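Citrate lyase, subunit 1 (Methanosaeta concilii, PDB 6HXI) probably catalyses the ATP-dependent conversion of citrate and coenzyme A into acetyl-CoA and oxaloacetate, working together with a partner subunit. Local coordinates at residues T53-V57 / E109-P113; V273-G279 / A300-S306. One frame throughout, in Å; residues are numbered along the deposited sequence.

Interaction 1 (T53-V57 / E109-P113); sequences TTRLV and EPFTP
Two strand ends run antiparallel here, at one end of the 56-60/106-110 pairing inside the ATP-grasp part of the chain. Start at E109, extended and opposite V57 (CA-CA 5.4 Å). The two form a hydrogen-bonded pair: E109 N to V57 O is 3.1 Å and V57 N to E109 O is 2.9 Å. Both side chains lie on the same sheet face; E109 (chi1 p) sends its carboxylate on to K12. P110 sits against L56 as a non-hydrogen-bonded pair, CA-CA 4.4 Å, with its CB 3.7 Å from T54 CG2. F111 N then reaches R55 O at 2.7 Å, nearly straight, extending the ladder past the strand ends. With chi1 t, the F111 ring turns its edge to V57, CD1 to CG2 3.7 Å. R55, all m through chi3, leads its guanidinium away to D76 and D78. Backbone bonds thus do the joining, charges find partners elsewhere, and the proline, lacking an NH, costs this ladder no bond.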
loop_
_atom_site.group_PDB
_atom_site.type_symbol
_atom_site.label_atom_id
_atom_site.label_comp_id
_atom_site.label_asym_id
_atom_site.label_seq_id
_atom_site.Cartn_x
_atom_site.Cartn_y
_atom_site.Cartn_z
ATOM N N THR C 53 -57.853 -12.519 56.497
ATOM C CA THR C 53 -58.962 -11.634 56.887
ATOM C C THR C 53 -60.185 -11.597 55.921
ATOM O O THR C 53 -61.078 -10.763 56.110
ATOM C CB THR C 53 -58.414 -10.208 57.116
ATOM O OG1 THR C 53 -57.343 -9.933 56.199
ATOM C CG2 THR C 53 -57.942 -9.989 58.541
ATOM N N THR C 54 -60.236 -12.488 54.911
ATOM C CA THR C 54 -61.338 -12.515 53.930
ATOM C C THR C 54 -61.996 -13.902 53.853
ATOM O O THR C 54 -61.341 -14.904 54.167
ATOM C CB THR C 54 -60.814 -12.052 52.542
ATOM O OG1 THR C 54 -59.998 -10.891 52.703
ATOM C CG2 THR C 54 -61.928 -11.743 51.540
ATOM N N ARG C 55 -63.295 -13.959 53.456
ATOM C CA ARG C 55 -63.989 -15.231 53.236
ATOM C C ARG C 55 -63.540 -15.720 51.853
ATOM O O ARG C 55 -63.513 -14.937 50.903
ATOM C CB ARG C 55 -65.520 -15.105 53.344
ATOM C CG ARG C 55 -66.041 -14.921 54.777
ATOM C CD ARG C 55 -65.546 -15.949 55.798
ATOM N NE ARG C 55 -66.065 -17.299 55.559
ATOM C CZ ARG C 55 -66.535 -18.102 56.509
ATOM N NH1 ARG C 55 -66.563 -17.701 57.775
ATOM N NH2 ARG C 55 -66.971 -19.318 56.204
ATOM N N LEU C 56 -63.138 -16.989 51.769
ATOM C CA LEU C 56 -62.531 -17.582 50.586
ATOM C C LEU C 56 -63.371 -18.592 49.798
ATOM O O LEU C 56 -64.452 -19.013 50.221
ATOM C CB LEU C 56 -61.195 -18.254 50.996
ATOM C CG LEU C 56 -60.229 -17.451 51.869
ATOM C CD1 LEU C 56 -59.124 -18.314 52.346
ATOM C CD2 LEU C 56 -59.646 -16.250 51.129
ATOM N N VAL C 57 -62.836 -18.926 48.602
ATOM C CA VAL C 57 -63.250 -19.943 47.634
ATOM C C VAL C 57 -61.943 -20.645 47.203
ATOM O O VAL C 57 -60.977 -19.979 46.817
ATOM C CB VAL C 57 -64.028 -19.380 46.403
ATOM C CG1 VAL C 57 -64.364 -20.477 45.398
ATOM C CG2 VAL C 57 -65.299 -18.667 46.825
ATOM N N GLU C 109 -59.288 -17.532 46.124
ATOM C CA GLU C 109 -59.794 -16.193 45.854
ATOM C C GLU C 109 -60.910 -15.773 46.844
ATOM O O GLU C 109 -61.523 -16.654 47.456
ATOM C CB GLU C 109 -60.269 -16.093 44.394
ATOM C CG GLU C 109 -61.504 -16.913 44.057
ATOM C CD GLU C 109 -62.024 -16.737 42.644
ATOM O OE1 GLU C 109 -61.551 -15.817 41.938
ATOM O OE2 GLU C 109 -62.923 -17.513 42.247
ATOM N N PRO C 110 -61.214 -14.456 46.990
ATOM C CA PRO C 110 -62.305 -14.056 47.898
ATOM C C PRO C 110 -63.691 -14.515 47.432
ATOM O O PRO C 110 -63.951 -14.579 46.229
ATOM C CB PRO C 110 -62.211 -12.526 47.922
ATOM C CG PRO C 110 -61.530 -12.156 46.664
ATOM C CD PRO C 110 -60.587 -13.276 46.349
ATOM N N PHE C 111 -64.571 -14.842 48.387
ATOM C CA PHE C 111 -65.943 -15.266 48.124
ATOM C C PHE C 111 -66.792 -14.032 47.886
ATOM O O PHE C 111 -66.916 -13.189 48.787
ATOM C CB PHE C 111 -66.500 -16.099 49.299
ATOM C CG PHE C 111 -67.967 -16.466 49.199
ATOM C CD1 PHE C 111 -68.373 -17.585 48.484
ATOM C CD2 PHE C 111 -68.938 -15.704 49.840
ATOM C CE1 PHE C 111 -69.729 -17.923 48.393
ATOM C CE2 PHE C 111 -70.294 -16.037 49.738
ATOM C CZ PHE C 111 -70.680 -17.144 49.017
ATOM N N THR C 112 -67.375 -13.918 46.683
ATOM C CA THR C 112 -68.238 -12.788 46.368
ATOM C C THR C 112 -69.713 -13.204 46.526
ATOM O O THR C 112 -70.214 -14.010 45.733
ATOM C CB THR C 112 -67.862 -12.149 45.023
ATOM O OG1 THR C 112 -66.571 -11.561 45.181
ATOM C CG2 THR C 112 -68.840 -11.056 44.578
ATOM N N PRO C 113 -70.407 -12.672 47.564
ATOM C CA PRO C 113 -71.836 -12.986 47.732
ATOM C C PRO C 113 -72.596 -12.254 46.628
ATOM O O PRO C 113 -72.475 -11.031 46.487
ATOM C CB PRO C 113 -72.163 -12.446 49.134
ATOM C CG PRO C 113 -70.836 -12.047 49.739
ATOM C CD PRO C 113 -69.958 -11.711 48.587
#

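Interaction 2 (V273-G279 / A300-S306); sequences VWTMVAG and ANYGEYS
Strands 273-275 and 301-306 run the same way, 16° apart with axes 6.5 Å at closest, as the two arms of a beta-alpha-beta unit around helix 280-292. They are too loosely paired for a regular ladder, so side chains fill the space between them. At the start, A300 N bonds V273 O (2.9 Å), and the A300 methyl presses on the face of W274 (chi1 m), CB 3.4 Å from the centroid of the five-membered ring. Next, N301 (chi1 p) inserts its amide as a peptide would: T275 N to N301 OD1 is 3.1 Å, and N301 ND2 to T275 O is 3.3 Å. G303 follows; a CB there would crowd N301 ND2. The hollow beyond holds a water that accepts from V277 N (2.8 Å), donates weakly to G303 O (2.7 Å) and bonds T275 OG1 (3.2 Å). Further on the backbones close up, A278 bridging Y305 at CA-CA 4.9 Å: Y305 N to V277 O is weak (3.4 Å), G279 N to Y305 O short (2.8 Å). The Y305 ring (chi1 p) folds back over A278, whose CB lies 3.9 Å from the ring centroid, while M276 CG lies 4.0 Å from Y305 CE1. G279 occupies the N-cap position just before helix 280-292; its positive phi would jam a CB against the carbonyl of A278, which calls for glycine. S306 OG donates to E304 OE2 (2.7 Å), and the S306 side chain comes within about 3 Å of bound citrate. Helix 280-292 packs on T275 and V277, helix 311-325 on W274 and M276; strand 334-338 hydrogen-bonds the 273-279 backbone, and strand 261-266 runs antiparallel to 301-306.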
loop_
_atom_site.group_PDB
_atom_site.type_symbol
_atom_site.label_atom_id
_atom_site.label_comp_id
_atom_site.label_asym_id
_atom_site.label_seq_id
_atom_site.Cartn_x
_atom_site.Cartn_y
_atom_site.Cartn_z
ATOM N N VAL C 273 -43.180 -48.451 19.456
ATOM C CA VAL C 273 -43.180 -47.778 18.143
ATOM C C VAL C 273 -42.813 -46.286 18.274
ATOM O O VAL C 273 -43.584 -45.479 18.817
ATOM C CB VAL C 273 -44.454 -47.974 17.276
ATOM C CG1 VAL C 273 -44.243 -47.428 15.854
ATOM C CG2 VAL C 273 -44.890 -49.427 17.241
ATOM N N TRP C 274 -41.641 -45.929 17.772
ATOM C CA TRP C 274 -41.233 -44.532 17.808
ATOM C C TRP C 274 -41.202 -43.969 16.396
ATOM O O TRP C 274 -40.976 -44.700 15.413
ATOM C CB TRP C 274 -39.904 -44.340 18.541
ATOM C CG TRP C 274 -39.988 -44.613 20.011
ATOM C CD1 TRP C 274 -40.031 -45.835 20.619
ATOM C CD2 TRP C 274 -40.031 -43.639 21.061
ATOM N NE1 TRP C 274 -40.093 -45.681 21.984
ATOM C CE2 TRP C 274 -40.086 -44.344 22.284
ATOM C CE3 TRP C 274 -40.049 -42.235 21.089
ATOM C CZ2 TRP C 274 -40.163 -43.693 23.516
ATOM C CZ3 TRP C 274 -40.093 -41.592 22.315
ATOM C CH2 TRP C 274 -40.155 -42.316 23.507
ATOM N N THR C 275 -41.491 -42.679 16.291
ATOM C CA THR C 275 -41.538 -42.040 14.994
ATOM C C THR C 275 -40.752 -40.740 14.933
ATOM O O THR C 275 -40.745 -39.943 15.883
ATOM C CB THR C 275 -42.998 -41.797 14.560
ATOM O OG1 THR C 275 -43.677 -41.000 15.541
ATOM C CG2 THR C 275 -43.760 -43.089 14.258
ATOM N N MET C 276 -40.120 -40.512 13.784
ATOM C CA MET C 276 -39.428 -39.272 13.489
ATOM C C MET C 276 -39.796 -38.929 12.061
ATOM O O MET C 276 -39.049 -39.196 11.116
ATOM C CB MET C 276 -37.925 -39.352 13.736
ATOM C CG MET C 276 -37.258 -38.009 13.578
ATOM S SD MET C 276 -35.615 -37.929 14.295
ATOM C CE MET C 276 -34.860 -39.407 13.571
ATOM N N VAL C 277 -41.009 -38.400 11.919
ATOM C CA VAL C 277 -41.617 -38.072 10.631
ATOM C C VAL C 277 -41.491 -36.583 10.313
ATOM O O VAL C 277 -41.700 -35.733 11.177
ATOM C CB VAL C 277 -43.084 -38.589 10.527
ATOM C CG1 VAL C 277 -43.679 -38.295 9.157
ATOM C CG2 VAL C 277 -43.158 -40.084 10.831
ATOM N N ALA C 278 -41.118 -36.294 9.071
ATOM C CA ALA C 278 -41.004 -34.952 8.570
ATOM C C ALA C 278 -42.365 -34.451 8.070
ATOM O O ALA C 278 -43.032 -35.124 7.274
ATOM C CB ALA C 278 -39.988 -34.915 7.459
ATOM N N GLY C 279 -42.788 -33.298 8.570
ATOM C CA GLY C 279 -44.024 -32.657 8.131
ATOM C C GLY C 279 -45.238 -32.875 8.998
ATOM O O GLY C 279 -45.431 -33.963 9.543
ATOM N N ALA C 300 -45.502 -44.793 20.938
ATOM C CA ALA C 300 -44.752 -44.141 21.998
ATOM C C ALA C 300 -44.750 -42.612 21.967
ATOM O O ALA C 300 -44.541 -41.978 23.014
ATOM C CB ALA C 300 -43.338 -44.658 22.003
ATOM N N ASN C 301 -44.955 -42.017 20.776
ATOM C CA ASN C 301 -44.941 -40.562 20.636
ATOM C C ASN C 301 -45.588 -40.072 19.344
ATOM O O ASN C 301 -45.792 -40.856 18.408
ATOM C CB ASN C 301 -43.486 -40.051 20.655
ATOM C CG ASN C 301 -42.740 -40.332 19.364
ATOM O OD1 ASN C 301 -42.532 -41.479 18.965
ATOM N ND2 ASN C 301 -42.362 -39.292 18.660
ATOM N N TYR C 302 -45.866 -38.757 19.293
ATOM C CA TYR C 302 -46.296 -38.027 18.108
ATOM C C TYR C 302 -45.281 -36.910 17.982
ATOM O O TYR C 302 -45.205 -36.034 18.843
ATOM C CB TYR C 302 -47.743 -37.463 18.147
ATOM C CG TYR C 302 -47.964 -36.515 16.989
ATOM C CD1 TYR C 302 -48.179 -37.000 15.701
ATOM C CD2 TYR C 302 -47.766 -35.144 17.141
ATOM C CE1 TYR C 302 -48.206 -36.147 14.600
ATOM C CE2 TYR C 302 -47.774 -34.282 16.041
ATOM C CZ TYR C 302 -48.033 -34.785 14.777
ATOM O OH TYR C 302 -48.089 -33.933 13.697
ATOM N N GLY C 303 -44.493 -36.979 16.929
ATOM C CA GLY C 303 -43.450 -36.007 16.631
ATOM C C GLY C 303 -43.540 -35.507 15.203
ATOM O O GLY C 303 -44.193 -36.127 14.346
ATOM N N GLU C 304 -42.838 -34.399 14.939
ATOM C CA GLU C 304 -42.844 -33.701 13.660
ATOM C C GLU C 304 -41.668 -32.716 13.604
ATOM O O GLU C 304 -41.395 -32.009 14.572
ATOM C CB GLU C 304 -44.176 -32.919 13.575
ATOM C CG GLU C 304 -44.500 -32.285 12.252
ATOM C CD GLU C 304 -44.119 -30.823 12.150
ATOM O OE1 GLU C 304 -44.810 -29.966 12.747
ATOM O OE2 GLU C 304 -43.115 -30.535 11.466
ATOM N N TYR C 305 -40.987 -32.685 12.469
ATOM C CA TYR C 305 -39.930 -31.734 12.121
ATOM C C TYR C 305 -40.160 -31.352 10.656
ATOM O O TYR C 305 -40.486 -32.210 9.840
ATOM C CB TYR C 305 -38.507 -32.273 12.380
ATOM C CG TYR C 305 -38.015 -33.274 11.361
ATOM C CD1 TYR C 305 -38.320 -34.628 11.480
ATOM C CD2 TYR C 305 -37.231 -32.873 10.284
ATOM C CE1 TYR C 305 -37.868 -35.553 10.543
ATOM C CE2 TYR C 305 -36.790 -33.785 9.329
ATOM C CZ TYR C 305 -37.102 -35.126 9.468
ATOM O OH TYR C 305 -36.674 -36.019 8.525
ATOM N N SER C 306 -40.083 -30.068 10.339
ATOM C CA SER C 306 -40.282 -29.557 8.982
ATOM C C SER C 306 -39.723 -28.149 8.915
ATOM O O SER C 306 -39.056 -27.721 9.843
ATOM C CB SER C 306 -41.766 -29.561 8.624
ATOM O OG SER C 306 -42.466 -28.773 9.571
HETATM O O HOH W 1 -42.511 -38.256 14.292
#

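Both halves of interaction 1 come earlier in the sequence than either half of interaction 2, and the two share no sheet or helix. Their centres are 47 Å apart, their nearest atoms about 34 Å, on opposite sides of the chain's centre. Residues 53-57 and 109-113 join neighbouring strands of a four-stranded antiparallel sheet in the ATP-grasp region. Residues 273-279 and 300-306 belong to the citrate-binding region, where strand 273-275 edges a parallel sheet and strand 301-306 pairs with 261-266. Only interaction 2 lies near bound citrate and coenzyme A, and its Y302 and E304 also meet the succinyl-CoA ligase-type alpha subunit. The chain thus separates its presumed nucleotide-handling part from the part that holds citrate.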